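Local coordinates for proline iminopeptidase (Streptomyces halstedii, PDB 3WMR), which is an alpha/beta-hydrolase-fold amidohydrolase that works on polyketide substrates and probably also releases N-terminal proline from peptides, at residues 96-101 and 227-232; 128-133 and 243-248; 155-160 and 270-275; 249-254 and 274-279. All blocks are in the same frame, centred on the assembly; numbering follows the deposited sequence.

Interaction 1: 96-101 and 227-232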
# COMPACT_ATOMS: atom_id res chain seq x y z
N ASP A 96 -7.35 -10.19 17.21
CA ASP A 96 -8.62 -10.61 16.62
C ASP A 96 -9.53 -9.43 16.21
O ASP A 96 -10.55 -9.65 15.56
CB ASP A 96 -9.37 -11.62 17.52
CG ASP A 96 -9.65 -11.11 18.92
OD1 ASP A 96 -9.61 -9.88 19.15
OD2 ASP A 96 -9.92 -11.94 19.80
N PHE A 97 -9.14 -8.21 16.58
CA PHE A 97 -9.83 -6.99 16.14
C PHE A 97 -9.31 -6.47 14.80
O PHE A 97 -10.08 -5.89 14.03
CB PHE A 97 -9.69 -5.88 17.18
CG PHE A 97 -10.37 -4.59 16.79
CD1 PHE A 97 -9.64 -3.55 16.23
CD2 PHE A 97 -11.73 -4.42 16.99
CE1 PHE A 97 -10.26 -2.37 15.86
CE2 PHE A 97 -12.36 -3.23 16.64
CZ PHE A 97 -11.61 -2.20 16.07
N TRP A 98 -8.02 -6.67 14.53
CA TRP A 98 -7.40 -6.12 13.33
C TRP A 98 -7.48 -7.13 12.20
O TRP A 98 -6.58 -7.97 12.02
CB TRP A 98 -5.95 -5.72 13.63
CG TRP A 98 -5.86 -4.64 14.67
CD1 TRP A 98 -5.34 -4.76 15.93
CD2 TRP A 98 -6.33 -3.29 14.56
NE1 TRP A 98 -5.44 -3.56 16.60
CE2 TRP A 98 -6.05 -2.65 15.78
CE3 TRP A 98 -6.95 -2.56 13.54
CZ2 TRP A 98 -6.36 -1.30 16.01
CZ3 TRP A 98 -7.27 -1.23 13.77
CH2 TRP A 98 -6.97 -0.62 15.00
N THR A 99 -8.55 -7.04 11.43
CA THR A 99 -8.84 -8.00 10.39
C THR A 99 -8.94 -7.31 9.04
O THR A 99 -9.12 -6.09 8.97
CB THR A 99 -10.20 -8.67 10.65
OG1 THR A 99 -11.20 -7.64 10.70
CG2 THR A 99 -10.16 -9.42 11.97
N VAL A 100 -8.81 -8.10 7.99
CA VAL A 100 -9.06 -7.62 6.65
C VAL A 100 -10.51 -7.13 6.51
O VAL A 100 -10.76 -6.11 5.87
CB VAL A 100 -8.77 -8.73 5.61
CG1 VAL A 100 -9.03 -8.22 4.19
CG2 VAL A 100 -7.34 -9.25 5.76
N GLN A 101 -11.47 -7.84 7.11
CA GLN A 101 -12.88 -7.44 7.03
C GLN A 101 -13.10 -6.04 7.58
O GLN A 101 -13.85 -5.25 7.01
CB GLN A 101 -13.78 -8.43 7.79
CG GLN A 101 -15.26 -8.09 7.65
CD GLN A 101 -15.75 -8.15 6.21
OE1 GLN A 101 -16.37 -7.20 5.70
NE2 GLN A 101 -15.49 -9.28 5.54
N TYR A 227 0.51 -2.09 12.36
CA TYR A 227 1.63 -2.63 11.57
C TYR A 227 2.30 -3.84 12.24
O TYR A 227 2.56 -4.84 11.58
CB TYR A 227 2.66 -1.52 11.30
CG TYR A 227 3.75 -1.84 10.30
CD1 TYR A 227 3.54 -1.68 8.93
CD2 TYR A 227 5.01 -2.24 10.71
CE1 TYR A 227 4.54 -1.95 8.01
CE2 TYR A 227 6.02 -2.51 9.79
CZ TYR A 227 5.77 -2.37 8.45
OH TYR A 227 6.76 -2.64 7.54
N THR A 228 2.59 -3.73 13.54
CA THR A 228 3.26 -4.81 14.26
C THR A 228 2.31 -6.00 14.47
O THR A 228 2.73 -7.15 14.38
CB THR A 228 3.93 -4.36 15.58
OG1 THR A 228 2.95 -3.87 16.51
CG2 THR A 228 5.00 -3.25 15.32
N THR A 229 1.02 -5.73 14.68
CA THR A 229 0.03 -6.80 14.80
C THR A 229 -0.13 -7.58 13.50
O THR A 229 0.03 -8.80 13.49
CB THR A 229 -1.34 -6.27 15.24
OG1 THR A 229 -1.21 -5.64 16.51
CG2 THR A 229 -2.35 -7.43 15.37
N MET A 230 -0.39 -6.87 12.40
CA MET A 230 -0.77 -7.54 11.16
C MET A 230 0.41 -7.92 10.28
O MET A 230 0.40 -8.97 9.64
CB MET A 230 -1.77 -6.67 10.39
CG MET A 230 -3.02 -6.32 11.20
SD MET A 230 -4.36 -5.61 10.22
CE MET A 230 -4.97 -7.08 9.38
N ASN A 231 1.45 -7.07 10.26
CA ASN A 231 2.61 -7.30 9.41
C ASN A 231 3.85 -7.84 10.13
O ASN A 231 4.31 -8.94 9.82
CB ASN A 231 2.98 -6.02 8.64
CG ASN A 231 4.26 -6.17 7.83
OD1 ASN A 231 5.37 -5.83 8.30
ND2 ASN A 231 4.12 -6.72 6.65
N GLY A 232 4.41 -7.07 11.06
CA GLY A 232 5.68 -7.40 11.66
C GLY A 232 6.46 -6.11 11.88
O GLY A 232 5.97 -5.05 11.56
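M230 and W98 bury the most surface here, with T229 third, where the loop leading into helix 100-113 meets the end of helix 225-230. The M230 side chain leaves the last turn of helix 225-230 with CG anti to the carbonyl carbon (chi1 -56°), runs extended, then bends at chi3 (75°), so that its thioether lies along the backbone of W98. M230 SD rests 3.8 Å from W98 CB, and the terminal methyl CE comes within 3.2 Å of W98 O, a close methyl-to-carbonyl approach. M230 CE also reaches the start of helix 100-113, 4.2 Å from V100 N; the V100 side chain is about 4 Å from the bound P4G. W98 CG lies beside its own backbone N, anti to the carbonyl carbon (chi1 -62°), and the indole carries F97 CD1 over the centre of one face, 3.6 Å above the plane. T229 crosses it at about a right angle, its CG2 4.0 Å from W98 CD1 in an oblique approach. W98 NE1 binds K93 O, T229 OG1 binds T225 O, and T99, the N-cap of helix 100-113, binds L102 N through OG1. With these three groups bonded on their own sides, the M230 thioether lies on W98 CB and its carbonyl and the T229 methyl reaches the indole, so the contact depends on buried apolar fit rather than directional bonds.

Interaction 2: 128-133 and 243-248. With P4G (1-ethoxy-2-(2-ethoxyethoxy)ethane), chain E.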
# COMPACT_ATOMS: atom_id res chain seq x y z
N GLY A 128 -2.34 -2.19 0.64
CA GLY A 128 -3.48 -1.52 0.03
C GLY A 128 -3.90 -2.10 -1.31
O GLY A 128 -5.08 -2.08 -1.67
N GLY A 129 -2.93 -2.62 -2.06
CA GLY A 129 -3.20 -3.30 -3.31
C GLY A 129 -3.87 -4.65 -3.06
O GLY A 129 -4.65 -5.12 -3.90
N MET A 130 -3.55 -5.27 -1.94
CA MET A 130 -4.17 -6.55 -1.55
C MET A 130 -5.61 -6.33 -1.10
O MET A 130 -6.53 -7.09 -1.49
CB MET A 130 -3.35 -7.27 -0.46
CG MET A 130 -1.91 -7.57 -0.87
SD MET A 130 -0.94 -8.43 0.38
CE MET A 130 -1.39 -10.14 0.06
N LEU A 131 -5.79 -5.33 -0.24
CA LEU A 131 -7.12 -4.85 0.16
C LEU A 131 -7.95 -4.45 -1.06
O LEU A 131 -9.09 -4.88 -1.23
CB LEU A 131 -6.99 -3.67 1.15
CG LEU A 131 -8.29 -3.02 1.66
CD1 LEU A 131 -9.11 -4.02 2.45
CD2 LEU A 131 -8.01 -1.79 2.51
N GLY A 132 -7.36 -3.63 -1.94
CA GLY A 132 -8.03 -3.25 -3.19
C GLY A 132 -8.51 -4.43 -4.01
O GLY A 132 -9.60 -4.39 -4.58
N SER A 133 -7.70 -5.49 -4.07
CA SER A 133 -8.06 -6.69 -4.85
C SER A 133 -9.25 -7.41 -4.23
O SER A 133 -10.15 -7.87 -4.95
CB SER A 133 -6.89 -7.66 -4.92
OG SER A 133 -5.80 -7.09 -5.61
N ARG A 243 0.86 -13.11 7.88
CA ARG A 243 1.98 -13.95 7.46
C ARG A 243 1.66 -15.01 6.40
O ARG A 243 2.46 -15.23 5.48
CB ARG A 243 2.54 -14.64 8.71
CG ARG A 243 3.65 -15.63 8.45
CD ARG A 243 4.20 -16.12 9.77
NE ARG A 243 5.24 -17.12 9.56
CZ ARG A 243 6.53 -16.87 9.31
NH1 ARG A 243 7.00 -15.61 9.25
NH2 ARG A 243 7.36 -17.90 9.14
N ASP A 244 0.53 -15.69 6.54
CA ASP A 244 0.15 -16.76 5.60
C ASP A 244 -0.88 -16.30 4.57
O ASP A 244 -1.38 -17.09 3.77
CB ASP A 244 -0.37 -17.98 6.40
CG ASP A 244 0.75 -18.68 7.17
OD1 ASP A 244 1.76 -19.07 6.54
OD2 ASP A 244 0.64 -18.85 8.41
N TRP A 245 -1.21 -15.01 4.57
CA TRP A 245 -2.36 -14.55 3.81
C TRP A 245 -2.11 -14.39 2.30
O TRP A 245 -1.08 -13.84 1.88
CB TRP A 245 -2.85 -13.24 4.42
CG TRP A 245 -4.12 -12.73 3.82
CD1 TRP A 245 -5.31 -13.39 3.71
CD2 TRP A 245 -4.33 -11.42 3.29
NE1 TRP A 245 -6.24 -12.58 3.13
CE2 TRP A 245 -5.67 -11.36 2.85
CE3 TRP A 245 -3.51 -10.29 3.14
CZ2 TRP A 245 -6.21 -10.22 2.28
CZ3 TRP A 245 -4.05 -9.15 2.56
CH2 TRP A 245 -5.39 -9.13 2.13
N SER A 246 -3.07 -14.86 1.51
CA SER A 246 -3.02 -14.75 0.06
C SER A 246 -4.36 -14.25 -0.48
O SER A 246 -5.41 -14.64 0.03
CB SER A 246 -2.72 -16.11 -0.55
OG SER A 246 -2.73 -16.04 -1.96
N VAL A 247 -4.33 -13.40 -1.51
CA VAL A 247 -5.57 -12.97 -2.20
C VAL A 247 -5.81 -13.70 -3.53
O VAL A 247 -6.78 -13.39 -4.25
CB VAL A 247 -5.63 -11.43 -2.41
CG1 VAL A 247 -5.55 -10.70 -1.07
CG2 VAL A 247 -4.53 -10.94 -3.36
N GLU A 248 -4.97 -14.69 -3.84
CA GLU A 248 -4.98 -15.36 -5.13
C GLU A 248 -6.37 -15.93 -5.48
O GLU A 248 -6.76 -15.93 -6.64
CB GLU A 248 -3.95 -16.48 -5.15
CG GLU A 248 -2.50 -16.03 -5.10
CD GLU A 248 -1.56 -17.17 -4.72
OE1 GLU A 248 -1.52 -17.54 -3.53
OE2 GLU A 248 -0.87 -17.70 -5.61
C8 P4G E . -4.87 -14.12 7.60
C7 P4G E . -6.19 -14.59 7.03
O4 P4G E . -7.18 -13.55 7.03
C6 P4G E . -8.46 -14.01 6.57
C5 P4G E . -9.40 -12.85 6.20
O3 P4G E . -9.50 -12.72 4.78
C4 P4G E . -10.68 -12.08 4.31
C3 P4G E . -10.55 -11.80 2.81
O2 P4G E . -9.46 -12.54 2.22
C2 P4G E . -9.77 -13.11 0.94
C1 P4G E . -8.58 -13.90 0.44
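The indole of W245 carries V247 CG1 on one face, 3.4 Å above the plane and offset toward the rim, while the bound P4G lies at its edge. W245 NE1 gives a weak hydrogen bond to the ether oxygen P4G O2, 3.3 Å long at 158°, with O2 in the ring plane. W245 CG is anti to the backbone N (chi1 -174°), which sends the benzo end tip to tip against M130. M130 CB meets W245 CZ3 at 3.6 Å, and the bend at chi3 (84°) brings M130 CE to 3.7 Å from W245 CE3. The sulfur makes an oblique Met-aromatic contact, M130 SD lying 4.9 Å from the centroid of the six-membered ring. V247 CG1 also touches helix 127-137, 3.8 Å from M130 O. Two serine hydroxyls are bonded within their own segments. S133 OG turns back to G129 O, which also accepts S133 N. S246 OG accepts E248 N in an ST turn and donates to the anti lone pair of E248 OE1 over a very short 2.5 Å. W245 and S246 belong to the P4G site, and the M130 side chain is about 7 Å from that of S126, the predicted nucleophile. The contact lays the loop that leads to strand 258-263 along helix 127-137, with M155 of helix 155-166 against M130 and F276 of helix 270-279 against S133.

Interaction 3: 155-160 and 270-275; sequences MKIWLQ and PATVKP
Apolar packing joins two nearly antiparallel helices: the axes of segments 155-160 and 270-275 pass 9.0 Å apart at 165°. I157 contributes most, pointing both of its branches across the gap. Its CG2, anti to the backbone N, sits 3.8 Å from T272 CA and 3.6 Å from A271 O, while CD1 meets P275 CG tip to tip at 3.9 Å. T272 answers with its methyl: CG2 is anti to the carbonyl carbon, reaches W158 CA at 4.0 Å and lies obliquely to the indole. One face of that indole is taken by M155 CE of the preceding turn, 3.6 Å above the plane. Hydrogen bonds serve the polar ends from outside the pair. T272 OG1, in the crowded position between backbone N and carbonyl carbon (chi1 64°), binds T269 O, and W158 NE1 binds E235 O. The W158 side chain comes within about 4 Å of that of H293, a predicted active-site residue, so this packing borders the catalytic region. Helix 270-279 is the helix of a beta-alpha-beta crossover between the neighbouring parallel strands 258-263 and 283-288; on the side turned away from helix 155-166, V273 rests on V260 and I262 of the first and Y285 of the second.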
# COMPACT_ATOMS: atom_id res chain seq x y z
N MET A 155 1.42 -13.26 0.80
CA MET A 155 2.50 -13.08 1.78
C MET A 155 3.40 -14.32 1.90
O MET A 155 4.54 -14.21 2.35
CB MET A 155 1.93 -12.68 3.14
CG MET A 155 1.15 -11.37 3.10
SD MET A 155 1.94 -10.01 2.21
CE MET A 155 3.34 -9.61 3.30
N LYS A 156 2.91 -15.49 1.47
CA LYS A 156 3.77 -16.67 1.41
C LYS A 156 4.85 -16.52 0.37
O LYS A 156 6.04 -16.77 0.65
CB LYS A 156 2.96 -17.94 1.08
CG LYS A 156 2.06 -18.37 2.20
CD LYS A 156 1.41 -19.72 1.89
CE LYS A 156 0.35 -20.06 2.92
NZ LYS A 156 0.94 -20.22 4.28
N ILE A 157 4.45 -16.12 -0.84
CA ILE A 157 5.41 -15.87 -1.90
C ILE A 157 6.31 -14.69 -1.48
O ILE A 157 7.52 -14.72 -1.72
CB ILE A 157 4.73 -15.56 -3.24
CG1 ILE A 157 3.88 -16.75 -3.72
CG2 ILE A 157 5.77 -15.24 -4.30
CD1 ILE A 157 2.99 -16.43 -4.90
N TRP A 158 5.73 -13.68 -0.83
CA TRP A 158 6.51 -12.55 -0.30
C TRP A 158 7.65 -13.06 0.56
O TRP A 158 8.80 -12.77 0.27
CB TRP A 158 5.60 -11.61 0.49
CG TRP A 158 6.27 -10.35 1.06
CD1 TRP A 158 6.81 -10.22 2.30
CD2 TRP A 158 6.37 -9.06 0.44
NE1 TRP A 158 7.25 -8.94 2.49
CE2 TRP A 158 7.02 -8.21 1.36
CE3 TRP A 158 6.00 -8.55 -0.80
CZ2 TRP A 158 7.30 -6.87 1.07
CZ3 TRP A 158 6.28 -7.21 -1.09
CH2 TRP A 158 6.92 -6.39 -0.16
N LEU A 159 7.35 -13.88 1.57
CA LEU A 159 8.38 -14.38 2.47
C LEU A 159 9.44 -15.24 1.77
O LEU A 159 10.61 -15.17 2.13
CB LEU A 159 7.79 -15.10 3.68
CG LEU A 159 7.33 -14.16 4.79
CD1 LEU A 159 6.55 -14.91 5.86
CD2 LEU A 159 8.52 -13.41 5.39
N GLN A 160 9.06 -16.03 0.77
CA GLN A 160 10.06 -16.75 -0.04
C GLN A 160 10.99 -15.80 -0.78
O GLN A 160 12.23 -15.98 -0.82
CB GLN A 160 9.36 -17.69 -1.03
CG GLN A 160 8.68 -18.84 -0.31
CD GLN A 160 7.69 -19.62 -1.14
OE1 GLN A 160 7.18 -19.17 -2.16
NE2 GLN A 160 7.39 -20.83 -0.67
N PRO A 270 8.86 -9.53 -9.32
CA PRO A 270 8.07 -10.13 -10.38
C PRO A 270 7.38 -11.43 -9.96
O PRO A 270 6.22 -11.65 -10.33
CB PRO A 270 9.09 -10.37 -11.48
CG PRO A 270 9.99 -9.19 -11.34
CD PRO A 270 10.12 -8.97 -9.86
N ALA A 271 8.06 -12.25 -9.17
CA ALA A 271 7.45 -13.47 -8.62
C ALA A 271 6.24 -13.22 -7.70
O ALA A 271 5.29 -14.01 -7.69
CB ALA A 271 8.50 -14.31 -7.89
N THR A 272 6.29 -12.15 -6.92
CA THR A 272 5.20 -11.87 -5.95
C THR A 272 3.93 -11.41 -6.66
O THR A 272 2.84 -11.66 -6.18
CB THR A 272 5.55 -10.80 -4.90
OG1 THR A 272 5.77 -9.54 -5.53
CG2 THR A 272 6.77 -11.19 -4.08
N VAL A 273 4.09 -10.75 -7.81
CA VAL A 273 2.94 -10.24 -8.56
C VAL A 273 2.47 -11.16 -9.69
O VAL A 273 1.47 -10.90 -10.32
CB VAL A 273 3.21 -8.82 -9.13
CG1 VAL A 273 3.59 -7.86 -8.02
CG2 VAL A 273 4.28 -8.84 -10.21
N LYS A 274 3.17 -12.27 -9.92
CA LYS A 274 2.83 -13.17 -11.01
C LYS A 274 1.39 -13.71 -10.96
O LYS A 274 0.74 -13.79 -12.01
CB LYS A 274 3.84 -14.34 -11.10
CG LYS A 274 3.80 -15.09 -12.42
CD LYS A 274 5.14 -15.77 -12.69
CE LYS A 274 5.16 -16.49 -14.03
NZ LYS A 274 4.03 -17.46 -14.16
N PRO A 275 0.89 -14.05 -9.76
CA PRO A 275 -0.51 -14.47 -9.73
C PRO A 275 -1.50 -13.41 -10.26
O PRO A 275 -2.51 -13.79 -10.82
CB PRO A 275 -0.74 -14.77 -8.24
CG PRO A 275 0.60 -15.12 -7.72
CD PRO A 275 1.51 -14.16 -8.43

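Interaction 4: 249-254 and 274-279; sequences DCLPDI and KPFLDL
P275 O is gripped by two backbone donors of its own helix, L279 N at 2.9 Å and D278 N in a weak bond at 3.4 Å. A methyl from the opposing segment, L251 CD1, lies 3.9 Å from the same oxygen. On the outer side of the helix K274 NZ forms a salt bridge with D278 OD2, approaching the syn lone pair of that oxygen, one turn further on. The loop leading into strand 258-263 packs on the C-terminal half of helix 270-279, which follows that strand, and L251 does most of the work. It sits in a 3-10 turn, CG anti to its carbonyl carbon (chi1 -60°), and brings both methyls obliquely against F276: L251 CD2 comes to 3.6 Å from F276 CE1 and CD1 to 3.8 Å from F276 CD1. F276 leaves the helix at an angle to this contact, and its ring end swings nearer to L251. One turn further along the helix, L251 CB and L279 CB meet at 3.9 Å. Beside them P252 CA points its hydrogen at L279 O, a CA-H...O contact of 3.4 Å with 153° at the hydrogen. The turn is held by its own bonds, D253 N to C250 O and I254 N to L251 O, and D253 O takes the side chain of R139. S133 of helix 127-137 touches both L251 and F276. The joint is therefore mostly hydrocarbon: leucine methyls and a phenyl ring make it up, with P252 and L279 nearer the surface, the charged pair stays apart from it, and the CA-H...O approach adds one mildly polar touch.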
# COMPACT_ATOMS: atom_id res chain seq x y z
N ASP A 249 -7.10 -16.39 -4.47
CA ASP A 249 -8.39 -17.06 -4.70
C ASP A 249 -9.50 -16.13 -5.16
O ASP A 249 -10.45 -16.57 -5.80
CB ASP A 249 -8.84 -17.81 -3.45
CG ASP A 249 -8.02 -19.07 -3.19
OD1 ASP A 249 -7.38 -19.60 -4.14
OD2 ASP A 249 -8.01 -19.54 -2.04
N CYS A 250 -9.39 -14.84 -4.87
CA CYS A 250 -10.40 -13.89 -5.33
C CYS A 250 -10.05 -13.21 -6.67
O CYS A 250 -10.92 -12.62 -7.29
CB CYS A 250 -10.67 -12.87 -4.25
SG CYS A 250 -9.42 -11.58 -4.21
N LEU A 251 -8.81 -13.36 -7.13
CA LEU A 251 -8.32 -12.64 -8.31
C LEU A 251 -9.06 -12.94 -9.61
O LEU A 251 -9.26 -12.03 -10.42
CB LEU A 251 -6.80 -12.82 -8.51
CG LEU A 251 -5.87 -12.34 -7.37
CD1 LEU A 251 -4.40 -12.54 -7.70
CD2 LEU A 251 -6.12 -10.90 -6.99
N PRO A 252 -9.49 -14.21 -9.82
CA PRO A 252 -10.25 -14.47 -11.04
C PRO A 252 -11.57 -13.71 -11.12
O PRO A 252 -12.10 -13.59 -12.21
CB PRO A 252 -10.51 -16.00 -10.99
CG PRO A 252 -9.45 -16.54 -10.09
CD PRO A 252 -9.22 -15.45 -9.07
N ASP A 253 -12.08 -13.21 -10.00
CA ASP A 253 -13.38 -12.54 -9.97
C ASP A 253 -13.32 -11.04 -10.28
O ASP A 253 -14.36 -10.37 -10.40
CB ASP A 253 -14.05 -12.74 -8.60
CG ASP A 253 -14.49 -14.20 -8.36
OD1 ASP A 253 -14.64 -14.98 -9.32
OD2 ASP A 253 -14.67 -14.55 -7.19
N ILE A 254 -12.11 -10.50 -10.38
CA ILE A 254 -11.93 -9.07 -10.68
C ILE A 254 -12.26 -8.82 -12.15
O ILE A 254 -11.59 -9.36 -13.05
CB ILE A 254 -10.49 -8.60 -10.35
CG1 ILE A 254 -10.26 -8.68 -8.84
CG2 ILE A 254 -10.26 -7.18 -10.83
CD1 ILE A 254 -8.81 -8.57 -8.41
N LYS A 274 3.17 -12.27 -9.92
CA LYS A 274 2.83 -13.17 -11.01
C LYS A 274 1.39 -13.71 -10.96
O LYS A 274 0.74 -13.79 -12.01
CB LYS A 274 3.84 -14.34 -11.10
CG LYS A 274 3.80 -15.09 -12.42
CD LYS A 274 5.14 -15.77 -12.69
CE LYS A 274 5.16 -16.49 -14.03
NZ LYS A 274 4.03 -17.46 -14.16
N PRO A 275 0.89 -14.05 -9.76
CA PRO A 275 -0.51 -14.47 -9.73
C PRO A 275 -1.50 -13.41 -10.26
O PRO A 275 -2.51 -13.79 -10.82
CB PRO A 275 -0.74 -14.77 -8.24
CG PRO A 275 0.60 -15.12 -7.72
CD PRO A 275 1.51 -14.16 -8.43
N PHE A 276 -1.22 -12.09 -10.10
CA PHE A 276 -2.10 -11.07 -10.70
C PHE A 276 -2.11 -11.22 -12.21
O PHE A 276 -3.16 -11.20 -12.85
CB PHE A 276 -1.67 -9.64 -10.36
CG PHE A 276 -1.86 -9.26 -8.92
CD1 PHE A 276 -3.12 -9.01 -8.42
CD2 PHE A 276 -0.76 -9.06 -8.10
CE1 PHE A 276 -3.28 -8.64 -7.10
CE2 PHE A 276 -0.92 -8.68 -6.78
CZ PHE A 276 -2.18 -8.46 -6.28
N LEU A 277 -0.92 -11.40 -12.79
CA LEU A 277 -0.77 -11.54 -14.23
C LEU A 277 -1.42 -12.81 -14.79
O LEU A 277 -1.89 -12.79 -15.91
CB LEU A 277 0.70 -11.52 -14.62
CG LEU A 277 1.47 -10.29 -14.16
CD1 LEU A 277 2.91 -10.38 -14.61
CD2 LEU A 277 0.80 -9.02 -14.66
N ASP A 278 -1.46 -13.89 -14.01
CA ASP A 278 -2.03 -15.18 -14.48
C ASP A 278 -3.52 -15.35 -14.18
O ASP A 278 -4.20 -16.17 -14.82
CB ASP A 278 -1.27 -16.36 -13.86
CG ASP A 278 0.22 -16.38 -14.23
OD1 ASP A 278 0.60 -15.92 -15.32
OD2 ASP A 278 1.02 -16.88 -13.42
N LEU A 279 -4.04 -14.62 -13.20
CA LEU A 279 -5.40 -14.87 -12.73
C LEU A 279 -6.40 -13.77 -12.99
O LEU A 279 -7.59 -14.05 -13.14
CB LEU A 279 -5.36 -15.15 -11.24
CG LEU A 279 -4.57 -16.39 -10.83
CD1 LEU A 279 -4.42 -16.41 -9.32
CD2 LEU A 279 -5.24 -17.67 -11.35

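How the interactions relate
Following the chain from the N terminus, 96-101 opens first and 227-232 completes interaction 1, closing a loop that holds strands 120-125 and 143-149 and helices 127-137 to 211-222. Interaction 2 opens inside that loop and closes beyond it, at 243-248, so the two cross; interaction 3, from 155-160 to 270-275, crosses both. Interaction 4 starts after interactions 1 and 2 have closed and ends on helix 270-279, sharing K274 and P275 with interaction 3. V100 packs on W245 between interactions 1 and 2, a D244–K156 salt bridge joins 2 to 3, and S133 against F276 joins 2 to 4. Together they tie helices 100-113, 127-137, 155-166 and 270-279 to the loop before strand 258-263.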